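Local coordinates for Cow rumen GH26 endo-mannanase (Metagenome, PDB 6UEH), which probably hydrolyses internal beta-1,4-mannosidic linkages of mannans such as galactomannan, carrying a CBM6-type accessory domain beside its GH26 catalytic barrel, at residues Thr25-Thr30 / Lys39-Leu44; Gln69-Gly74 / Tyr120-Phe125; Gln78-Asn83 / Asn112-Lys117. All blocks are in the same frame, centred on the assembly; numbering follows the deposited sequence.

Contact 1 (Thr25-Thr30 / Lys39-Leu44); sequences TSVYDT and KGFAYL. With CA (calcium ion), chain B.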
ATOM      1  N   THR A  25     -18.968   6.029 -38.172  1.00 16.05           N
ATOM      2  CA  THR A  25     -18.813   4.694 -38.742  1.00 16.59           C
ATOM      3  C   THR A  25     -17.359   4.414 -39.118  1.00 16.65           C
ATOM      4  O   THR A  25     -17.008   3.290 -39.462  1.00 18.26           O
ATOM      5  CB  THR A  25     -19.712   4.498 -39.969  1.00 17.41           C
ATOM      6  OG1 THR A  25     -19.417   5.498 -40.951  1.00 18.05           O
ATOM      7  CG2 THR A  25     -21.178   4.602 -39.563  1.00 16.24           C
ATOM      8  N   SER A  26     -16.523   5.444 -39.049  1.00 15.89           N
ATOM      9  CA  SER A  26     -15.076   5.280 -39.172  1.00 17.13           C
ATOM     10  C   SER A  26     -14.371   6.483 -38.557  1.00 18.24           C
ATOM     11  O   SER A  26     -14.979   7.540 -38.380  1.00 17.36           O
ATOM     12  CB  SER A  26     -14.658   5.105 -40.635  1.00 19.00           C
ATOM     13  OG  SER A  26     -14.868   6.290 -41.378  1.00 20.79           O
ATOM     14  N   VAL A  27     -13.098   6.317 -38.212  1.00 18.45           N
ATOM     15  CA  VAL A  27     -12.298   7.443 -37.751  1.00 18.64           C
ATOM     16  C   VAL A  27     -11.839   8.184 -38.996  1.00 20.44           C
ATOM     17  O   VAL A  27     -10.707   8.019 -39.462  1.00 21.29           O
ATOM     18  CB  VAL A  27     -11.100   7.002 -36.889  1.00 18.33           C
ATOM     19  CG1 VAL A  27     -10.420   8.214 -36.259  1.00 18.07           C
ATOM     20  CG2 VAL A  27     -11.563   6.039 -35.809  1.00 16.83           C
ATOM     21  N   TYR A  28     -12.752   8.989 -39.531  1.00 20.83           N
ATOM     22  CA  TYR A  28     -12.618   9.598 -40.848  1.00 24.51           C
ATOM     23  C   TYR A  28     -12.345   8.536 -41.915  1.00 26.98           C
ATOM     24  O   TYR A  28     -13.262   7.819 -42.315  1.00 28.85           O
ATOM     25  CB  TYR A  28     -11.543  10.685 -40.822  1.00 26.76           C
ATOM     26  CG  TYR A  28     -11.964  11.849 -39.952  1.00 28.03           C
ATOM     27  CD1 TYR A  28     -12.823  12.826 -40.435  1.00 30.12           C
ATOM     28  CD2 TYR A  28     -11.537  11.948 -38.633  1.00 27.86           C
ATOM     29  CE1 TYR A  28     -13.228  13.881 -39.638  1.00 31.88           C
ATOM     30  CE2 TYR A  28     -11.935  13.000 -37.829  1.00 28.92           C
ATOM     31  CZ  TYR A  28     -12.781  13.964 -38.337  1.00 31.44           C
ATOM     32  OH  TYR A  28     -13.180  15.014 -37.542  1.00 33.43           O
ATOM     33  N   ASP A  29     -11.104   8.420 -42.373  1.00 27.56           N
ATOM     34  CA  ASP A  29     -10.810   7.492 -43.465  1.00 29.05           C
ATOM     35  C   ASP A  29     -10.369   6.108 -42.990  1.00 27.79           C
ATOM     36  O   ASP A  29     -10.152   5.210 -43.804  1.00 31.22           O
ATOM     37  CB  ASP A  29      -9.739   8.081 -44.385  1.00 31.87           C
ATOM     38  CG  ASP A  29     -10.318   9.025 -45.422  1.00 34.77           C
ATOM     39  OD1 ASP A  29     -11.513   8.881 -45.759  1.00 33.74           O
ATOM     40  OD2 ASP A  29      -9.577   9.909 -45.901  1.00 37.97           O
ATOM     41  N   THR A  30     -10.243   5.928 -41.682  1.00 23.62           N
ATOM     42  CA  THR A  30      -9.761   4.657 -41.152  1.00 22.20           C
ATOM     43  C   THR A  30     -10.843   3.909 -40.383  1.00 20.41           C
ATOM     44  O   THR A  30     -11.299   4.353 -39.328  1.00 19.98           O
ATOM     45  CB  THR A  30      -8.535   4.858 -40.244  1.00 22.54           C
ATOM     46  OG1 THR A  30      -7.473   5.445 -41.008  1.00 25.51           O
ATOM     47  CG2 THR A  30      -8.066   3.526 -39.683  1.00 22.22           C
ATOM     48  N   LYS A  39     -25.788   1.648 -34.687  1.00 23.19           N
ATOM     49  CA  LYS A  39     -25.605   2.415 -35.915  1.00 24.85           C
ATOM     50  C   LYS A  39     -24.164   2.873 -36.116  1.00 21.98           C
ATOM     51  O   LYS A  39     -23.799   3.335 -37.196  1.00 22.72           O
ATOM     52  CB  LYS A  39     -26.540   3.625 -35.924  1.00 27.59           C
ATOM     53  CG  LYS A  39     -28.015   3.262 -35.960  1.00 33.07           C
ATOM     54  CD  LYS A  39     -28.892   4.503 -35.979  1.00 36.45           C
ATOM     55  CE  LYS A  39     -30.363   4.135 -36.098  1.00 41.31           C
ATOM     56  NZ  LYS A  39     -31.240   5.340 -36.096  1.00 44.06           N
ATOM     57  N   GLY A  40     -23.347   2.751 -35.077  1.00 22.57           N
ATOM     58  CA  GLY A  40     -21.954   3.150 -35.175  1.00 20.56           C
ATOM     59  C   GLY A  40     -21.258   3.222 -33.833  1.00 19.52           C
ATOM     60  O   GLY A  40     -21.416   2.340 -32.990  1.00 15.97           O
ATOM     61  N   PHE A  41     -20.476   4.277 -33.631  1.00 15.34           N
ATOM     62  CA  PHE A  41     -19.776   4.454 -32.367  1.00 15.05           C
ATOM     63  C   PHE A  41     -19.561   5.926 -32.038  1.00 15.95           C
ATOM     64  O   PHE A  41     -19.789   6.801 -32.873  1.00 16.36           O
ATOM     65  CB  PHE A  41     -18.430   3.721 -32.392  1.00 14.93           C
ATOM     66  CG  PHE A  41     -17.494   4.187 -33.479  1.00 15.38           C
ATOM     67  CD1 PHE A  41     -16.588   5.212 -33.242  1.00 15.34           C
ATOM     68  CD2 PHE A  41     -17.509   3.588 -34.729  1.00 16.19           C
ATOM     69  CE1 PHE A  41     -15.726   5.637 -34.235  1.00 16.89           C
ATOM     70  CE2 PHE A  41     -16.644   4.007 -35.727  1.00 17.50           C
ATOM     71  CZ  PHE A  41     -15.751   5.034 -35.480  1.00 17.87           C
ATOM     72  N   ALA A  42     -19.130   6.187 -30.809  1.00 15.99           N
ATOM     73  CA  ALA A  42     -18.772   7.532 -30.394  1.00 16.94           C
ATOM     74  C   ALA A  42     -17.275   7.748 -30.578  1.00 17.02           C
ATOM     75  O   ALA A  42     -16.465   6.919 -30.160  1.00 17.55           O
ATOM     76  CB  ALA A  42     -19.177   7.774 -28.942  1.00 16.09           C
ATOM     77  N   TYR A  43     -16.913   8.852 -31.220  1.00 17.12           N
ATOM     78  CA  TYR A  43     -15.515   9.226 -31.372  1.00 16.73           C
ATOM     79  C   TYR A  43     -15.213  10.349 -30.391  1.00 16.50           C
ATOM     80  O   TYR A  43     -15.504  11.515 -30.655  1.00 18.12           O
ATOM     81  CB  TYR A  43     -15.211   9.657 -32.809  1.00 16.11           C
ATOM     82  CG  TYR A  43     -13.750   9.964 -33.095  1.00 14.72           C
ATOM     83  CD1 TYR A  43     -12.727   9.423 -32.319  1.00 14.08           C
ATOM     84  CD2 TYR A  43     -13.399  10.802 -34.147  1.00 14.80           C
ATOM     85  CE1 TYR A  43     -11.396   9.711 -32.590  1.00 14.33           C
ATOM     86  CE2 TYR A  43     -12.079  11.092 -34.425  1.00 15.43           C
ATOM     87  CZ  TYR A  43     -11.081  10.549 -33.645  1.00 14.91           C
ATOM     88  OH  TYR A  43      -9.768  10.848 -33.933  1.00 13.74           O
ATOM     89  N   LEU A  44     -14.659   9.977 -29.244  1.00 15.91           N
ATOM     90  CA  LEU A  44     -14.280  10.931 -28.211  1.00 17.18           C
ATOM     91  C   LEU A  44     -13.032  11.683 -28.639  1.00 17.47           C
ATOM     92  O   LEU A  44     -11.963  11.094 -28.709  1.00 17.21           O
ATOM     93  CB  LEU A  44     -14.038  10.205 -26.884  1.00 18.29           C
ATOM     94  CG  LEU A  44     -13.413  10.969 -25.714  1.00 20.62           C
ATOM     95  CD1 LEU A  44     -14.411  11.910 -25.098  1.00 22.25           C
ATOM     96  CD2 LEU A  44     -12.876  10.009 -24.660  1.00 20.89           C
TER
HETATM   97 CA    CA B 601     -22.406   1.343 -31.037  1.00 15.97          CA

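Contact 2 (Gln69-Gly74 / Tyr120-Phe125); sequences QILDKG and YGYAEF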
ATOM      1  N   GLN A  69      -8.617   2.303 -30.231  1.00 14.35           N
ATOM      2  CA  GLN A  69      -7.707   3.421 -30.022  1.00 15.28           C
ATOM      3  C   GLN A  69      -6.577   3.328 -31.037  1.00 16.46           C
ATOM      4  O   GLN A  69      -5.687   2.488 -30.905  1.00 17.43           O
ATOM      5  CB  GLN A  69      -7.169   3.412 -28.588  1.00 15.42           C
ATOM      6  CG  GLN A  69      -6.462   4.690 -28.160  1.00 15.51           C
ATOM      7  CD  GLN A  69      -5.040   4.770 -28.679  1.00 15.91           C
ATOM      8  OE1 GLN A  69      -4.701   5.664 -29.453  1.00 17.02           O
ATOM      9  NE2 GLN A  69      -4.200   3.832 -28.255  1.00 16.70           N
ATOM     10  N   ILE A  70      -6.620   4.184 -32.054  1.00 15.49           N
ATOM     11  CA  ILE A  70      -5.694   4.056 -33.174  1.00 15.64           C
ATOM     12  C   ILE A  70      -4.799   5.278 -33.388  1.00 15.68           C
ATOM     13  O   ILE A  70      -4.103   5.364 -34.396  1.00 15.14           O
ATOM     14  CB  ILE A  70      -6.451   3.785 -34.492  1.00 16.34           C
ATOM     15  CG1 ILE A  70      -7.398   4.945 -34.812  1.00 16.48           C
ATOM     16  CG2 ILE A  70      -7.215   2.472 -34.409  1.00 16.68           C
ATOM     17  CD1 ILE A  70      -8.035   4.850 -36.186  1.00 17.40           C
ATOM     18  N   LEU A  71      -4.805   6.216 -32.448  1.00 15.61           N
ATOM     19  CA  LEU A  71      -3.954   7.397 -32.588  1.00 17.07           C
ATOM     20  C   LEU A  71      -2.515   7.118 -32.148  1.00 18.22           C
ATOM     21  O   LEU A  71      -1.561   7.548 -32.801  1.00 18.45           O
ATOM     22  CB  LEU A  71      -4.527   8.571 -31.792  1.00 17.60           C
ATOM     23  CG  LEU A  71      -3.812   9.902 -32.028  1.00 19.41           C
ATOM     24  CD1 LEU A  71      -3.890  10.285 -33.500  1.00 19.78           C
ATOM     25  CD2 LEU A  71      -4.388  11.003 -31.143  1.00 19.31           C
ATOM     26  N   ASP A  72      -2.362   6.391 -31.044  1.00 17.86           N
ATOM     27  CA  ASP A  72      -1.042   6.112 -30.484  1.00 19.38           C
ATOM     28  C   ASP A  72      -0.743   4.616 -30.444  1.00 19.33           C
ATOM     29  O   ASP A  72      -1.445   3.854 -29.777  1.00 18.32           O
ATOM     30  CB  ASP A  72      -0.926   6.695 -29.072  1.00 21.00           C
ATOM     31  CG  ASP A  72      -1.035   8.209 -29.051  1.00 23.34           C
ATOM     32  OD1 ASP A  72      -0.557   8.857 -30.005  1.00 25.95           O
ATOM     33  OD2 ASP A  72      -1.596   8.751 -28.076  1.00 22.81           O
ATOM     34  N   LYS A  73       0.304   4.201 -31.155  1.00 21.09           N
ATOM     35  CA  LYS A  73       0.731   2.802 -31.164  1.00 23.71           C
ATOM     36  C   LYS A  73       1.150   2.326 -29.773  1.00 24.13           C
ATOM     37  O   LYS A  73       0.997   1.150 -29.436  1.00 26.04           O
ATOM     38  CB  LYS A  73       1.896   2.594 -32.138  1.00 27.53           C
ATOM     39  CG  LYS A  73       1.641   3.054 -33.565  1.00 30.33           C
ATOM     40  CD  LYS A  73       0.643   2.166 -34.292  1.00 32.35           C
ATOM     41  CE  LYS A  73       0.549   2.560 -35.761  1.00 34.60           C
ATOM     42  NZ  LYS A  73      -0.498   1.802 -36.499  1.00 35.07           N
ATOM     43  N   GLY A  74       1.686   3.240 -28.971  1.00 21.52           N
ATOM     44  CA  GLY A  74       2.188   2.889 -27.657  1.00 23.04           C
ATOM     45  C   GLY A  74       1.155   2.994 -26.551  1.00 22.66           C
ATOM     46  O   GLY A  74       1.481   2.821 -25.376  1.00 23.61           O
ATOM     47  N   TYR A 120      -6.696  11.548 -22.299  1.00 18.21           N
ATOM     48  CA  TYR A 120      -6.422  12.520 -23.357  1.00 19.67           C
ATOM     49  C   TYR A 120      -7.316  12.357 -24.591  1.00 17.09           C
ATOM     50  O   TYR A 120      -7.036  12.927 -25.644  1.00 15.32           O
ATOM     51  CB  TYR A 120      -4.954  12.427 -23.783  1.00 23.66           C
ATOM     52  CG  TYR A 120      -3.974  12.775 -22.686  1.00 29.37           C
ATOM     53  CD1 TYR A 120      -4.230  13.813 -21.803  1.00 31.53           C
ATOM     54  CD2 TYR A 120      -2.791  12.062 -22.534  1.00 32.52           C
ATOM     55  CE1 TYR A 120      -3.338  14.135 -20.799  1.00 35.02           C
ATOM     56  CE2 TYR A 120      -1.892  12.375 -21.535  1.00 35.68           C
ATOM     57  CZ  TYR A 120      -2.171  13.412 -20.670  1.00 37.48           C
ATOM     58  OH  TYR A 120      -1.278  13.728 -19.672  1.00 41.42           O
ATOM     59  N   GLY A 121      -8.384  11.579 -24.464  1.00 15.12           N
ATOM     60  CA  GLY A 121      -9.337  11.424 -25.549  1.00 14.81           C
ATOM     61  C   GLY A 121      -8.782  10.769 -26.803  1.00 15.85           C
ATOM     62  O   GLY A 121      -7.798  10.031 -26.746  1.00 17.09           O
ATOM     63  N   TYR A 122      -9.422  11.055 -27.934  1.00 14.59           N
ATOM     64  CA  TYR A 122      -9.096  10.454 -29.229  1.00 14.76           C
ATOM     65  C   TYR A 122      -9.046   8.932 -29.137  1.00 15.23           C
ATOM     66  O   TYR A 122      -8.034   8.290 -29.435  1.00 15.00           O
ATOM     67  CB  TYR A 122      -7.801  11.047 -29.776  1.00 16.31           C
ATOM     68  CG  TYR A 122      -7.999  12.508 -30.109  1.00 16.29           C
ATOM     69  CD1 TYR A 122      -8.560  12.893 -31.319  1.00 16.47           C
ATOM     70  CD2 TYR A 122      -7.682  13.498 -29.190  1.00 16.69           C
ATOM     71  CE1 TYR A 122      -8.765  14.228 -31.619  1.00 15.40           C
ATOM     72  CE2 TYR A 122      -7.885  14.835 -29.478  1.00 17.27           C
ATOM     73  CZ  TYR A 122      -8.428  15.193 -30.694  1.00 17.12           C
ATOM     74  OH  TYR A 122      -8.631  16.521 -30.984  1.00 19.01           O
ATOM     75  N   ALA A 123     -10.175   8.382 -28.703  1.00 15.03           N
ATOM     76  CA  ALA A 123     -10.409   6.948 -28.664  1.00 15.19           C
ATOM     77  C   ALA A 123     -11.858   6.692 -29.066  1.00 15.26           C
ATOM     78  O   ALA A 123     -12.690   7.598 -29.026  1.00 15.09           O
ATOM     79  CB  ALA A 123     -10.121   6.384 -27.284  1.00 14.95           C
ATOM     80  N   GLU A 124     -12.158   5.458 -29.448  1.00 16.92           N
ATOM     81  CA  GLU A 124     -13.478   5.131 -29.974  1.00 17.50           C
ATOM     82  C   GLU A 124     -14.250   4.264 -28.991  1.00 17.42           C
ATOM     83  O   GLU A 124     -13.685   3.369 -28.364  1.00 17.38           O
ATOM     84  CB  GLU A 124     -13.354   4.427 -31.329  1.00 17.85           C
ATOM     85  CG  GLU A 124     -12.684   5.267 -32.418  1.00 17.85           C
ATOM     86  CD  GLU A 124     -11.184   5.413 -32.221  1.00 18.23           C
ATOM     87  OE1 GLU A 124     -10.491   4.378 -32.119  1.00 17.38           O
ATOM     88  OE2 GLU A 124     -10.695   6.563 -32.155  1.00 18.31           O
ATOM     89  N   PHE A 125     -15.546   4.535 -28.861  1.00 15.53           N
ATOM     90  CA  PHE A 125     -16.400   3.798 -27.938  1.00 16.25           C
ATOM     91  C   PHE A 125     -17.640   3.271 -28.653  1.00 16.95           C
ATOM     92  O   PHE A 125     -18.455   4.046 -29.152  1.00 17.06           O
ATOM     93  CB  PHE A 125     -16.803   4.688 -26.758  1.00 15.03           C
ATOM     94  CG  PHE A 125     -15.645   5.140 -25.918  1.00 17.35           C
ATOM     95  CD1 PHE A 125     -14.859   6.211 -26.312  1.00 16.96           C
ATOM     96  CD2 PHE A 125     -15.340   4.495 -24.730  1.00 17.10           C
ATOM     97  CE1 PHE A 125     -13.792   6.625 -25.544  1.00 16.84           C
ATOM     98  CE2 PHE A 125     -14.273   4.908 -23.957  1.00 16.89           C
ATOM     99  CZ  PHE A 125     -13.498   5.976 -24.363  1.00 15.93           C
TER
HETATM  100  O   HOH W   1      -8.110   6.944 -31.853  1.00 15.98           O

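Contact 3 (Gln78-Asn83 / Asn112-Lys117); sequences QTISVN and NKVSFK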
ATOM      1  N   GLN A  78      -6.594   7.503 -20.964  1.00 17.16           N
ATOM      2  CA  GLN A  78      -8.009   7.839 -21.022  1.00 18.16           C
ATOM      3  C   GLN A  78      -8.523   8.076 -19.609  1.00 19.57           C
ATOM      4  O   GLN A  78      -7.899   7.652 -18.635  1.00 20.62           O
ATOM      5  CB  GLN A  78      -8.812   6.731 -21.707  1.00 17.75           C
ATOM      6  CG  GLN A  78      -8.378   6.439 -23.131  1.00 18.29           C
ATOM      7  CD  GLN A  78      -8.537   7.632 -24.049  1.00 18.47           C
ATOM      8  OE1 GLN A  78      -9.508   8.382 -23.949  1.00 19.35           O
ATOM      9  NE2 GLN A  78      -7.576   7.817 -24.948  1.00 18.09           N
ATOM     10  N   THR A  79      -9.662   8.749 -19.499  1.00 17.80           N
ATOM     11  CA  THR A  79     -10.205   9.091 -18.192  1.00 17.59           C
ATOM     12  C   THR A  79     -11.690   8.780 -18.081  1.00 16.30           C
ATOM     13  O   THR A  79     -12.508   9.335 -18.816  1.00 15.69           O
ATOM     14  CB  THR A  79      -9.982  10.580 -17.872  1.00 18.17           C
ATOM     15  OG1 THR A  79      -8.577  10.842 -17.769  1.00 18.87           O
ATOM     16  CG2 THR A  79     -10.660  10.953 -16.558  1.00 18.82           C
ATOM     17  N   ILE A  80     -12.032   7.883 -17.164  1.00 16.27           N
ATOM     18  CA  ILE A  80     -13.429   7.664 -16.820  1.00 16.95           C
ATOM     19  C   ILE A  80     -13.716   8.444 -15.545  1.00 18.00           C
ATOM     20  O   ILE A  80     -12.856   8.571 -14.672  1.00 18.12           O
ATOM     21  CB  ILE A  80     -13.771   6.161 -16.649  1.00 15.01           C
ATOM     22  CG1 ILE A  80     -15.286   5.972 -16.490  1.00 14.68           C
ATOM     23  CG2 ILE A  80     -12.993   5.542 -15.488  1.00 14.81           C
ATOM     24  CD1 ILE A  80     -15.735   4.526 -16.541  1.00 13.86           C
ATOM     25  N   SER A  81     -14.918   8.998 -15.455  1.00 17.05           N
ATOM     26  CA  SER A  81     -15.249   9.890 -14.361  1.00 17.84           C
ATOM     27  C   SER A  81     -16.636   9.601 -13.811  1.00 17.82           C
ATOM     28  O   SER A  81     -17.592   9.433 -14.568  1.00 16.50           O
ATOM     29  CB  SER A  81     -15.154  11.345 -14.825  1.00 19.63           C
ATOM     30  OG  SER A  81     -15.491  12.243 -13.785  1.00 23.58           O
ATOM     31  N   VAL A  82     -16.734   9.526 -12.489  1.00 18.36           N
ATOM     32  CA  VAL A  82     -18.024   9.391 -11.832  1.00 17.38           C
ATOM     33  C   VAL A  82     -18.309  10.672 -11.068  1.00 18.35           C
ATOM     34  O   VAL A  82     -17.665  10.960 -10.055  1.00 17.94           O
ATOM     35  CB  VAL A  82     -18.070   8.188 -10.881  1.00 17.38           C
ATOM     36  CG1 VAL A  82     -19.415   8.129 -10.174  1.00 18.02           C
ATOM     37  CG2 VAL A  82     -17.811   6.901 -11.651  1.00 15.93           C
ATOM     38  N   ASN A  83     -19.281  11.428 -11.568  1.00 19.40           N
ATOM     39  CA  ASN A  83     -19.567  12.769 -11.083  1.00 21.36           C
ATOM     40  C   ASN A  83     -18.298  13.615 -11.104  1.00 23.17           C
ATOM     41  O   ASN A  83     -17.783  13.925 -12.178  1.00 26.16           O
ATOM     42  CB  ASN A  83     -20.198  12.718  -9.687  1.00 21.86           C
ATOM     43  CG  ASN A  83     -21.627  12.187  -9.718  1.00 23.42           C
ATOM     44  OD1 ASN A  83     -22.399  12.514 -10.620  1.00 23.13           O
ATOM     45  ND2 ASN A  83     -21.977  11.359  -8.740  1.00 24.42           N
ATOM     46  N   ASN A 112     -25.891   9.545 -10.932  1.00 16.11           N
ATOM     47  CA  ASN A 112     -24.449   9.540 -11.142  1.00 15.70           C
ATOM     48  C   ASN A 112     -24.114   9.789 -12.607  1.00 17.08           C
ATOM     49  O   ASN A 112     -24.502   9.013 -13.480  1.00 17.65           O
ATOM     50  CB  ASN A 112     -23.834   8.212 -10.691  1.00 16.08           C
ATOM     51  CG  ASN A 112     -23.937   7.998  -9.193  1.00 16.63           C
ATOM     52  OD1 ASN A 112     -23.002   8.291  -8.446  1.00 17.46           O
ATOM     53  ND2 ASN A 112     -25.080   7.485  -8.746  1.00 15.56           N
ATOM     54  N   LYS A 113     -23.400  10.877 -12.878  1.00 16.70           N
ATOM     55  CA  LYS A 113     -22.958  11.148 -14.236  1.00 16.69           C
ATOM     56  C   LYS A 113     -21.669  10.392 -14.509  1.00 16.76           C
ATOM     57  O   LYS A 113     -20.632  10.691 -13.923  1.00 18.66           O
ATOM     58  CB  LYS A 113     -22.757  12.647 -14.463  1.00 17.04           C
ATOM     59  CG  LYS A 113     -22.375  13.003 -15.895  1.00 16.57           C
ATOM     60  CD  LYS A 113     -22.255  14.510 -16.080  1.00 17.97           C
ATOM     61  CE  LYS A 113     -22.047  14.871 -17.544  1.00 18.81           C
ATOM     62  NZ  LYS A 113     -21.941  16.341 -17.752  1.00 16.54           N
ATOM     63  N   VAL A 114     -21.743   9.397 -15.384  1.00 17.10           N
ATOM     64  CA  VAL A 114     -20.554   8.665 -15.796  1.00 15.11           C
ATOM     65  C   VAL A 114     -20.033   9.253 -17.097  1.00 15.56           C
ATOM     66  O   VAL A 114     -20.736   9.256 -18.108  1.00 14.93           O
ATOM     67  CB  VAL A 114     -20.840   7.164 -15.979  1.00 14.41           C
ATOM     68  CG1 VAL A 114     -19.550   6.416 -16.299  1.00 15.03           C
ATOM     69  CG2 VAL A 114     -21.501   6.598 -14.728  1.00 12.87           C
ATOM     70  N   SER A 115     -18.804   9.757 -17.069  1.00 14.94           N
ATOM     71  CA  SER A 115     -18.236  10.428 -18.233  1.00 16.29           C
ATOM     72  C   SER A 115     -16.926   9.810 -18.695  1.00 16.29           C
ATOM     73  O   SER A 115     -16.156   9.279 -17.895  1.00 17.33           O
ATOM     74  CB  SER A 115     -18.001  11.913 -17.936  1.00 18.12           C
ATOM     75  OG  SER A 115     -19.202  12.565 -17.568  1.00 20.46           O
ATOM     76  N   PHE A 116     -16.681   9.885 -19.996  1.00 15.16           N
ATOM     77  CA  PHE A 116     -15.338   9.714 -20.514  1.00 15.67           C
ATOM     78  C   PHE A 116     -14.843  11.086 -20.933  1.00 15.40           C
ATOM     79  O   PHE A 116     -15.407  11.710 -21.830  1.00 16.27           O
ATOM     80  CB  PHE A 116     -15.305   8.720 -21.674  1.00 15.89           C
ATOM     81  CG  PHE A 116     -15.541   7.304 -21.249  1.00 15.85           C
ATOM     82  CD1 PHE A 116     -14.525   6.568 -20.664  1.00 16.44           C
ATOM     83  CD2 PHE A 116     -16.782   6.711 -21.416  1.00 15.21           C
ATOM     84  CE1 PHE A 116     -14.740   5.264 -20.262  1.00 16.97           C
ATOM     85  CE2 PHE A 116     -17.002   5.411 -21.016  1.00 15.40           C
ATOM     86  CZ  PHE A 116     -15.980   4.685 -20.440  1.00 16.89           C
ATOM     87  N   LYS A 117     -13.805  11.563 -20.255  1.00 15.07           N
ATOM     88  CA  LYS A 117     -13.293  12.906 -20.481  1.00 16.67           C
ATOM     89  C   LYS A 117     -12.161  12.894 -21.501  1.00 17.60           C
ATOM     90  O   LYS A 117     -11.472  11.884 -21.658  1.00 17.07           O
ATOM     91  CB  LYS A 117     -12.822  13.523 -19.159  1.00 19.48           C
ATOM     92  CG  LYS A 117     -13.937  13.705 -18.135  1.00 21.76           C
ATOM     93  CD  LYS A 117     -13.438  14.398 -16.875  1.00 24.13           C
ATOM     94  CE  LYS A 117     -14.587  14.725 -15.928  1.00 25.49           C
ATOM     95  NZ  LYS A 117     -14.120  15.443 -14.703  1.00 26.67           N
TER
HETATM   96  O   HOH W   2     -11.013   9.179 -22.047  1.00 27.59           O
HETATM   97  O   HOH W   3     -18.851  12.632 -14.786  1.00 20.99           O
HETATM   98  O   HOH W   4     -16.696  15.853 -13.636  1.00 23.18           O

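Contact 1 (Thr25-Thr30 / Lys39-Leu44)
Thr25 and Gly40 bring the two backbones closest, with their CA atoms 5.0 Å apart, and the end-to-end directions of the two touching parts differ by 36°. Beyond this approach Val27 opens a type II' turn that ends at Thr30, closed by bonds from Thr30 N to Val27 O and from Val27 N to Thr30 O. Phe41 supplies the ring that meets the loop backbone. Its CG sits between the backbone N and the carbonyl carbon (chi1 60°), and its ring reaches the peptide that joins Thr25 to Ser26, with CE2 3.5 Å from Thr25 C. Further along the same ring, CZ is 4.0 Å from Val27 N, which stands at the ring's edge. Tyr43 sets out toward the loop 25-30, CG anti to the backbone N (chi1 -176°), and crosses Val27 at about a right angle. Val27 CG1 approaches the phenol end obliquely, 3.6 Å from Tyr43 CZ, while Tyr28 CE2 lies in the plane of the Tyr43 ring at its edge, 3.9 Å from Tyr43 CE2. Trp24 meets both tyrosines edge-to-face. An alanine in place of Tyr43 would probably leave Val27 CG1 and the Tyr28 ring without their mate and open a gap beside Trp24. At the other end, Gly40 O binds the calcium ion at 2.4 Å, in a site completed by Glu13, Glu15, Ser37 and Asp126 of this CBM6-type domain. Across the contact, then, rings, methyls and a peptide meet by van der Waals contact, whereas Gly40 is anchored through its metal-bound carbonyl.

Contact 2 (Gln69-Gly74 / Tyr120-Phe125)
Tyr122 and Leu71 lie side by side and point the same way. Leu71 CD2 comes in obliquely to the phenol ring, 3.7 Å from Tyr122 CB and slightly farther from CG, at the base of the ring. The other flat group, the Gln69 amide, bonds within its own plane: OE1 accepts Asp72 N on a lone pair at 2.9 Å, and NE2 gives an almost in-plane bond to Asp72 O at 3.1 Å. Gripped on both polar atoms by one residue, the amide is held against rotation. Gln69 CG, anti to the backbone N (chi1 -167°), lies 4.1 Å from Ala123 CB, and the bend at chi2 (-79°) then turns CD off that line. In the CBM6 beta-sandwich this is where strand 59-69 ends beside the start of its antiparallel partner 123-132; there Tyr122, with a positive phi, and Ala123 together face Leu44 as a G1 beta bulge. Arg76 binds the carbonyls of Tyr120 and Gly121 and salt-bridges Asp72, tying both segments to strand 76-82. A water bridges the two segments, accepting from Ile70 N at 3.1 Å. It donates to Tyr122 O at 2.8 Å and to Glu124 OE2 at 2.6 Å, linking the buried carboxylate to the loop 69-74.

Contact 3 (Gln78-Asn83 / Asn112-Lys117)
Ile80 and Phe116 lie side by side, pointing the same way from neighbouring antiparallel strands in a four-stranded sheet of the CBM6 beta-sandwich. The N-to-C directions of the two strand segments differ by 166°, and Ile80 and Phe116 form a non-hydrogen-bonded pair. The Phe116 ring flanks the isoleucine, with CE1 3.8 Å from Ile80 CB and CZ 3.9 Å from Ile80 CD1. Val82 and Val114 share this face, where Phe102 and Phe125 of the opposing sheet meet the Phe116 ring. The other face is polar. Ser81 and Ser115 form a hydrogen-bonded pair, each N giving to the other's O at 2.8 Å. Past Ser81 stretches the extended Lys117 chain, whose CE passes 3.4 Å from Ser81 OG before NZ reaches a salt bridge to Asp86; Ser81 OG is hydrogen-bonded to the same carboxylate and to Ile85 O. Where strand 76-82 ends, the amides of Asn83 and Asn112 have planes 27° apart, and Asn112 ND2 bonds Asn108 O. Asn83 OD1 takes over from a backbone carbonyl, accepting Lys113 N at 3.0 Å from 48° above the amide plane. Nearby, one water accepts from Lys117 NZ at 2.8 Å and donates to Asn83 O at 2.7 Å.

Overall arrangement
All three contacts belong to the CBM6-type sandwich and grade from surface to core. Contact 1 is a surface loop contact beside the calcium, contact 2 is partly buried, and contact 3 is a buried pair of sheet strands. Contacts 1 and 2 hold neighbouring strands of one sheet, 42-44 and 123-132, joined by bonds from Ala42 N to Phe125 O and Leu44 N to Ala123 O. Contact 3 lies in the other sheet, nested in the chain loop that contact 2 closes; Gln78 NE2 bonds Gly121 O, and Phe116 meets Phe125 between the sheets. Chemistry follows place: rings and methyls beside the metal, then a water and an amide, then backbone bonding between an apolar and a polar face.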